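Side-chain contacts in maltose/maltodextrin-binding protein (Thermus thermophilus, PDB 2GH9), which binds maltotriose and, as a periplasmic binding protein, probably delivers this sugar to a membrane transporter: residues T4-F9 / Q44-G49; V75-G80 / K278-A283. All blocks are in the same frame, centred on the assembly; numbering follows the deposited sequence.

How the contacts relate
Contacts 1 and 2 follow one another along the chain, and their centres lie about 14 Å apart on the same side of the chain's centre. They meet directly: Phe46 CE2 of helix 39-49 packs at 3.5 Å against Val75 O, and Val75 CG1 lies 3.8 Å from Ile47 O. The end of strand 265-273 and the loop after it lie against both: Glu77 pairs through its backbone with Val273, and Phe46 touches Asn274. Contact 1 is the one that reaches the sugar, because His8, just past the end of strand 3-7, holds a glucose unit. Contact 2 includes no residue of that pocket.

Contact 1. Residues T4-F9 / Q44-G49; sequences TVWTHF and QKFILG. With GLC (alpha-D-glucopyranose), chain B.
Trp6 carries its indole from strand 3-7 onto helix 39-49, where Lys45 and Phe46 receive it. Its CB starts toward the helix and, with CG anti to the carbonyl carbon (chi1 -76°), the indole continues that way, six-membered ring foremost. Farther out, CE3 lies 3.9 Å from Phe46 CD1, meeting that ring at its edge and in its plane. CZ3 makes the shortest approaches of the ring, 3.6 Å to Lys45 CB and equally near Phe46 N, which sits in the plane of the indole. At the far rim, CH2 approaches Lys45 CB at 3.8 Å. Lys45, bent at chi3 and chi4, folds back over one indole face, bringing CE to 4.2 Å from the centroid of the six-membered ring and 18° off its normal, a CH-pi contact. Val37 and Ala56 also touch Trp6. At the end of the strand, Thr7 OG1 accepts from Phe9 N at 3.1 Å in an ST turn, and His8 ND1 shares a 2.8 Å hydrogen bond with GLC O2, which lies in the imidazole plane. The arrangement is that of a periplasmic binding protein: a helix packs beside a parallel strand of the sheet, and the loop leaving that strand helps form the sugar pocket.

Contact 2. Residues V75-G80 / K278-A283; sequences VLEPVG and KNKTQA
Glu77 and Lys280 form a salt bridge, with Lys280 NZ 2.8 Å from Glu77 OE1. The ammonium approaches from above the carboxylate, 56° out of its plane, and the two side chains cross at about a right angle. Both start toward each other but take different shapes. Lys280 is extended beyond CG and reaches across from the first turn of helix 280-290, whereas Glu77 turns at chi2 (68°), having set CG anti to its own nitrogen. The other carboxylate oxygen is taken up separately: Glu77 OE2 is hydrogen-bonded to Tyr82 OH, with Lys81 NZ a long, weak ion partner. Lys280 NZ also makes a weak hydrogen bond to Ala275 O. Around the charged pair the end of the lysine chain passes across the carboxylate, Lys280 CE lying 3.4 Å from Glu77 OE1 and Lys280 CD 3.8 Å from Glu77 CD. With an alanine here in place of Glu77, the Lys280 ammonium would probably lose its carboxylate mate and be freer to turn, its bond to Ala275 O being weak, and Tyr82 OH would lose its carboxylate partner. The area buried between the segments is small, 92 Å², so the polar bridge dominates. Farther out, Glu77 pairs through its backbone with Val273 and its side chain touches that residue, while Leu76 packs on Met70, Met106 and Val272. The contact is a partly buried salt bridge of the solute-binding fold, tying the loop between helices 67-72 and 85-90 to the start of helix 280-290, just after strand 265-273.

Contact 1. Residues T4-F9 / Q44-G49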
loop_
_atom_site.group_PDB
_atom_site.type_symbol
_atom_site.label_atom_id
_atom_site.label_comp_id
_atom_site.label_asym_id
_atom_site.label_seq_id
_atom_site.Cartn_x
_atom_site.Cartn_y
_atom_site.Cartn_z
ATOM N N THR A 4 7.675 -8.439 21.733
ATOM C CA THR A 4 8.023 -8.807 20.363
ATOM C C THR A 4 7.223 -7.980 19.361
ATOM O O THR A 4 6.059 -7.638 19.595
ATOM C CB THR A 4 7.860 -10.312 20.099
ATOM O OG1 THR A 4 6.476 -10.661 20.115
ATOM C CG2 THR A 4 8.607 -11.132 21.173
ATOM N N VAL A 5 7.903 -7.633 18.268
ATOM C CA VAL A 5 7.343 -6.847 17.167
ATOM C C VAL A 5 7.412 -7.682 15.900
ATOM O O VAL A 5 8.475 -8.130 15.537
ATOM C CB VAL A 5 8.149 -5.547 16.931
ATOM C CG1 VAL A 5 7.547 -4.691 15.773
ATOM C CG2 VAL A 5 8.215 -4.747 18.200
ATOM N N TRP A 6 6.268 -7.902 15.256
ATOM C CA TRP A 6 6.249 -8.414 13.880
ATOM C C TRP A 6 6.329 -7.260 12.907
ATOM O O TRP A 6 5.608 -6.265 13.076
ATOM C CB TRP A 6 4.977 -9.205 13.617
ATOM C CG TRP A 6 4.988 -10.551 14.232
ATOM C CD1 TRP A 6 6.044 -11.178 14.831
ATOM C CD2 TRP A 6 3.894 -11.462 14.284
ATOM N NE1 TRP A 6 5.664 -12.411 15.284
ATOM C CE2 TRP A 6 4.351 -12.621 14.945
ATOM C CE3 TRP A 6 2.560 -11.403 13.852
ATOM C CZ2 TRP A 6 3.527 -13.725 15.173
ATOM C CZ3 TRP A 6 1.743 -12.495 14.079
ATOM C CH2 TRP A 6 2.232 -13.649 14.739
ATOM N N THR A 7 7.205 -7.381 11.908
ATOM C CA THR A 7 7.318 -6.354 10.863
ATOM C C THR A 7 7.539 -6.946 9.471
ATOM O O THR A 7 8.184 -7.980 9.332
ATOM C CB THR A 7 8.483 -5.362 11.170
ATOM O OG1 THR A 7 8.444 -4.286 10.242
ATOM C CG2 THR A 7 9.837 -6.050 11.105
ATOM N N HIS A 8 7.025 -6.256 8.460
ATOM C CA HIS A 8 7.261 -6.591 7.044
ATOM C C HIS A 8 8.337 -5.702 6.418
ATOM O O HIS A 8 8.602 -5.758 5.202
ATOM C CB HIS A 8 5.974 -6.507 6.217
ATOM C CG HIS A 8 5.227 -5.208 6.337
ATOM N ND1 HIS A 8 5.430 -4.145 5.480
ATOM C CD2 HIS A 8 4.219 -4.832 7.165
ATOM C CE1 HIS A 8 4.613 -3.157 5.804
ATOM N NE2 HIS A 8 3.848 -3.557 6.807
ATOM N N PHE A 9 8.972 -4.889 7.255
ATOM C CA PHE A 9 9.993 -3.991 6.787
ATOM C C PHE A 9 11.275 -4.761 6.439
ATOM O O PHE A 9 11.610 -5.782 7.057
ATOM C CB PHE A 9 10.340 -2.933 7.853
ATOM C CG PHE A 9 9.216 -2.008 8.218
ATOM C CD1 PHE A 9 8.039 -1.948 7.482
ATOM C CD2 PHE A 9 9.347 -1.178 9.319
ATOM C CE1 PHE A 9 7.028 -1.096 7.836
ATOM C CE2 PHE A 9 8.344 -0.320 9.680
ATOM C CZ PHE A 9 7.185 -0.264 8.929
ATOM N N GLN A 44 -3.097 -13.102 8.753
ATOM C CA GLN A 44 -3.578 -14.411 9.159
ATOM C C GLN A 44 -2.863 -14.866 10.431
ATOM O O GLN A 44 -3.488 -15.359 11.353
ATOM C CB GLN A 44 -3.384 -15.435 8.034
ATOM C CG GLN A 44 -3.873 -16.852 8.411
ATOM C CD GLN A 44 -3.727 -17.853 7.300
ATOM O OE1 GLN A 44 -2.651 -17.996 6.719
ATOM N NE2 GLN A 44 -4.801 -18.577 7.006
ATOM N N LYS A 45 -1.549 -14.673 10.485
ATOM C CA LYS A 45 -0.773 -15.072 11.646
ATOM C C LYS A 45 -1.271 -14.389 12.907
ATOM O O LYS A 45 -1.371 -15.023 13.970
ATOM C CB LYS A 45 0.709 -14.764 11.436
ATOM C CG LYS A 45 1.478 -15.874 10.742
ATOM C CD LYS A 45 2.859 -15.391 10.273
ATOM C CE LYS A 45 3.843 -15.307 11.415
ATOM N NZ LYS A 45 4.133 -16.657 11.995
ATOM N N PHE A 46 -1.576 -13.096 12.791
ATOM C CA PHE A 46 -2.019 -12.289 13.933
ATOM C C PHE A 46 -3.434 -12.580 14.366
ATOM O O PHE A 46 -3.717 -12.694 15.556
ATOM C CB PHE A 46 -1.933 -10.803 13.599
ATOM C CG PHE A 46 -1.813 -9.915 14.810
ATOM C CD1 PHE A 46 -0.571 -9.742 15.437
ATOM C CD2 PHE A 46 -2.907 -9.222 15.296
ATOM C CE1 PHE A 46 -0.438 -8.895 16.529
ATOM C CE2 PHE A 46 -2.773 -8.376 16.404
ATOM C CZ PHE A 46 -1.537 -8.221 17.016
ATOM N N ILE A 47 -4.338 -12.640 13.400
ATOM C CA ILE A 47 -5.757 -12.886 13.702
ATOM C C ILE A 47 -5.936 -14.279 14.350
ATOM O O ILE A 47 -6.586 -14.415 15.394
ATOM C CB ILE A 47 -6.644 -12.755 12.448
ATOM C CG1 ILE A 47 -6.832 -11.280 12.068
ATOM C CG2 ILE A 47 -8.010 -13.410 12.703
ATOM C CD1 ILE A 47 -7.662 -11.072 10.801
ATOM N N LEU A 48 -5.344 -15.299 13.736
ATOM C CA LEU A 48 -5.428 -16.660 14.259
ATOM C C LEU A 48 -4.599 -16.852 15.534
ATOM O O LEU A 48 -5.066 -17.463 16.495
ATOM C CB LEU A 48 -5.002 -17.687 13.203
ATOM C CG LEU A 48 -5.885 -17.885 11.972
ATOM C CD1 LEU A 48 -5.360 -19.074 11.148
ATOM C CD2 LEU A 48 -7.350 -18.090 12.345
ATOM N N GLY A 49 -3.375 -16.328 15.550
ATOM C CA GLY A 49 -2.496 -16.486 16.710
ATOM C C GLY A 49 -2.826 -15.648 17.944
ATOM O O GLY A 49 -2.565 -16.068 19.062
HETATM C C1 GLC B . 6.739 -5.003 1.591
HETATM C C2 GLC B . 6.396 -3.564 1.971
HETATM C C3 GLC B . 4.896 -3.361 1.897
HETATM C C4 GLC B . 4.402 -3.710 0.484
HETATM C C5 GLC B . 4.765 -5.156 0.111
HETATM C C6 GLC B . 4.434 -5.457 -1.364
HETATM O O1 GLC B . 6.261 -5.864 2.621
HETATM O O2 GLC B . 6.912 -3.242 3.282
HETATM O O3 GLC B . 4.521 -2.019 2.250
HETATM O O4 GLC B . 2.985 -3.673 0.476
HETATM O O5 GLC B . 6.159 -5.363 0.331
HETATM O O6 GLC B . 4.826 -6.791 -1.738
#

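Contact 2. Residues V75-G80 / K278-A283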
loop_
_atom_site.group_PDB
_atom_site.type_symbol
_atom_site.label_atom_id
_atom_site.label_comp_id
_atom_site.label_asym_id
_atom_site.label_seq_id
_atom_site.Cartn_x
_atom_site.Cartn_y
_atom_site.Cartn_z
ATOM N N VAL A 75 -8.728 -8.720 17.995
ATOM C CA VAL A 75 -7.285 -8.885 18.230
ATOM C C VAL A 75 -6.520 -7.594 18.397
ATOM O O VAL A 75 -5.327 -7.634 18.719
ATOM C CB VAL A 75 -6.603 -9.767 17.138
ATOM C CG1 VAL A 75 -7.195 -11.171 17.179
ATOM C CG2 VAL A 75 -6.692 -9.115 15.722
ATOM N N LEU A 76 -7.195 -6.461 18.191
ATOM C CA LEU A 76 -6.568 -5.131 18.267
ATOM C C LEU A 76 -6.892 -4.457 19.594
ATOM O O LEU A 76 -8.044 -4.423 20.013
ATOM C CB LEU A 76 -7.057 -4.206 17.135
ATOM C CG LEU A 76 -6.768 -4.590 15.671
ATOM C CD1 LEU A 76 -7.170 -3.456 14.724
ATOM C CD2 LEU A 76 -5.334 -5.009 15.463
ATOM N N GLU A 77 -5.865 -3.923 20.245
ATOM C CA GLU A 77 -6.048 -3.091 21.432
ATOM C C GLU A 77 -6.491 -1.680 21.010
ATOM O O GLU A 77 -5.796 -0.993 20.235
ATOM C CB GLU A 77 -4.763 -3.078 22.287
ATOM C CG GLU A 77 -4.767 -2.157 23.535
ATOM C CD GLU A 77 -5.716 -2.599 24.665
ATOM O OE1 GLU A 77 -6.319 -3.682 24.584
ATOM O OE2 GLU A 77 -5.837 -1.851 25.655
ATOM N N PRO A 78 -7.671 -1.233 21.498
ATOM C CA PRO A 78 -8.025 0.187 21.364
ATOM C C PRO A 78 -6.957 1.077 22.009
ATOM O O PRO A 78 -6.553 0.821 23.143
ATOM C CB PRO A 78 -9.347 0.290 22.131
ATOM C CG PRO A 78 -9.909 -1.079 22.075
ATOM C CD PRO A 78 -8.724 -1.988 22.197
ATOM N N VAL A 79 -6.511 2.116 21.297
ATOM C CA VAL A 79 -5.360 2.897 21.739
ATOM C C VAL A 79 -5.680 4.348 22.147
ATOM O O VAL A 79 -4.794 5.070 22.631
ATOM C CB VAL A 79 -4.205 2.866 20.677
ATOM C CG1 VAL A 79 -3.749 1.440 20.448
ATOM C CG2 VAL A 79 -4.631 3.514 19.346
ATOM N N GLY A 80 -6.932 4.764 21.956
ATOM C CA GLY A 80 -7.340 6.139 22.216
ATOM C C GLY A 80 -7.096 6.574 23.648
ATOM O O GLY A 80 -6.678 7.703 23.895
ATOM N N LYS A 278 0.510 -9.883 26.937
ATOM C CA LYS A 278 0.851 -9.936 28.367
ATOM C C LYS A 278 1.775 -8.804 28.868
ATOM O O LYS A 278 2.272 -8.886 30.002
ATOM C CB LYS A 278 1.483 -11.287 28.714
ATOM C CG LYS A 278 0.623 -12.486 28.343
ATOM C CD LYS A 278 -0.836 -12.282 28.776
ATOM C CE LYS A 278 -1.682 -13.537 28.599
ATOM N NZ LYS A 278 -3.099 -13.224 28.926
ATOM N N ASN A 279 1.991 -7.776 28.039
ATOM C CA ASN A 279 2.832 -6.628 28.386
ATOM C C ASN A 279 2.359 -5.362 27.648
ATOM O O ASN A 279 3.169 -4.655 27.033
ATOM C CB ASN A 279 4.315 -6.923 28.050
ATOM C CG ASN A 279 5.014 -7.791 29.105
ATOM O OD1 ASN A 279 4.833 -7.599 30.310
ATOM N ND2 ASN A 279 5.841 -8.734 28.647
ATOM N N LYS A 280 1.055 -5.074 27.709
ATOM C CA LYS A 280 0.485 -3.936 26.980
ATOM C C LYS A 280 1.122 -2.593 27.333
ATOM O O LYS A 280 1.346 -1.780 26.452
ATOM C CB LYS A 280 -1.022 -3.827 27.190
ATOM C CG LYS A 280 -1.831 -4.866 26.478
ATOM C CD LYS A 280 -3.302 -4.640 26.683
ATOM C CE LYS A 280 -4.079 -5.789 26.127
ATOM N NZ LYS A 280 -5.539 -5.636 26.369
ATOM N N THR A 281 1.411 -2.364 28.609
ATOM C CA THR A 281 2.006 -1.100 29.021
ATOM C C THR A 281 3.265 -0.781 28.212
ATOM O O THR A 281 3.380 0.306 27.658
ATOM C CB THR A 281 2.407 -1.095 30.521
ATOM O OG1 THR A 281 1.233 -1.186 31.333
ATOM C CG2 THR A 281 3.150 0.191 30.865
ATOM N N GLN A 282 4.207 -1.717 28.191
ATOM C CA GLN A 282 5.489 -1.510 27.495
ATOM C C GLN A 282 5.329 -1.495 25.982
ATOM O O GLN A 282 5.932 -0.663 25.315
ATOM C CB GLN A 282 6.531 -2.565 27.890
ATOM C CG GLN A 282 7.486 -2.088 28.988
ATOM C CD GLN A 282 6.753 -1.697 30.244
ATOM O OE1 GLN A 282 5.973 -2.487 30.779
ATOM N NE2 GLN A 282 6.986 -0.470 30.721
ATOM N N ALA A 283 4.520 -2.416 25.465
ATOM C CA ALA A 283 4.130 -2.443 24.039
ATOM C C ALA A 283 3.547 -1.099 23.587
ATOM O O ALA A 283 3.944 -0.557 22.562
ATOM C CB ALA A 283 3.113 -3.564 23.797
#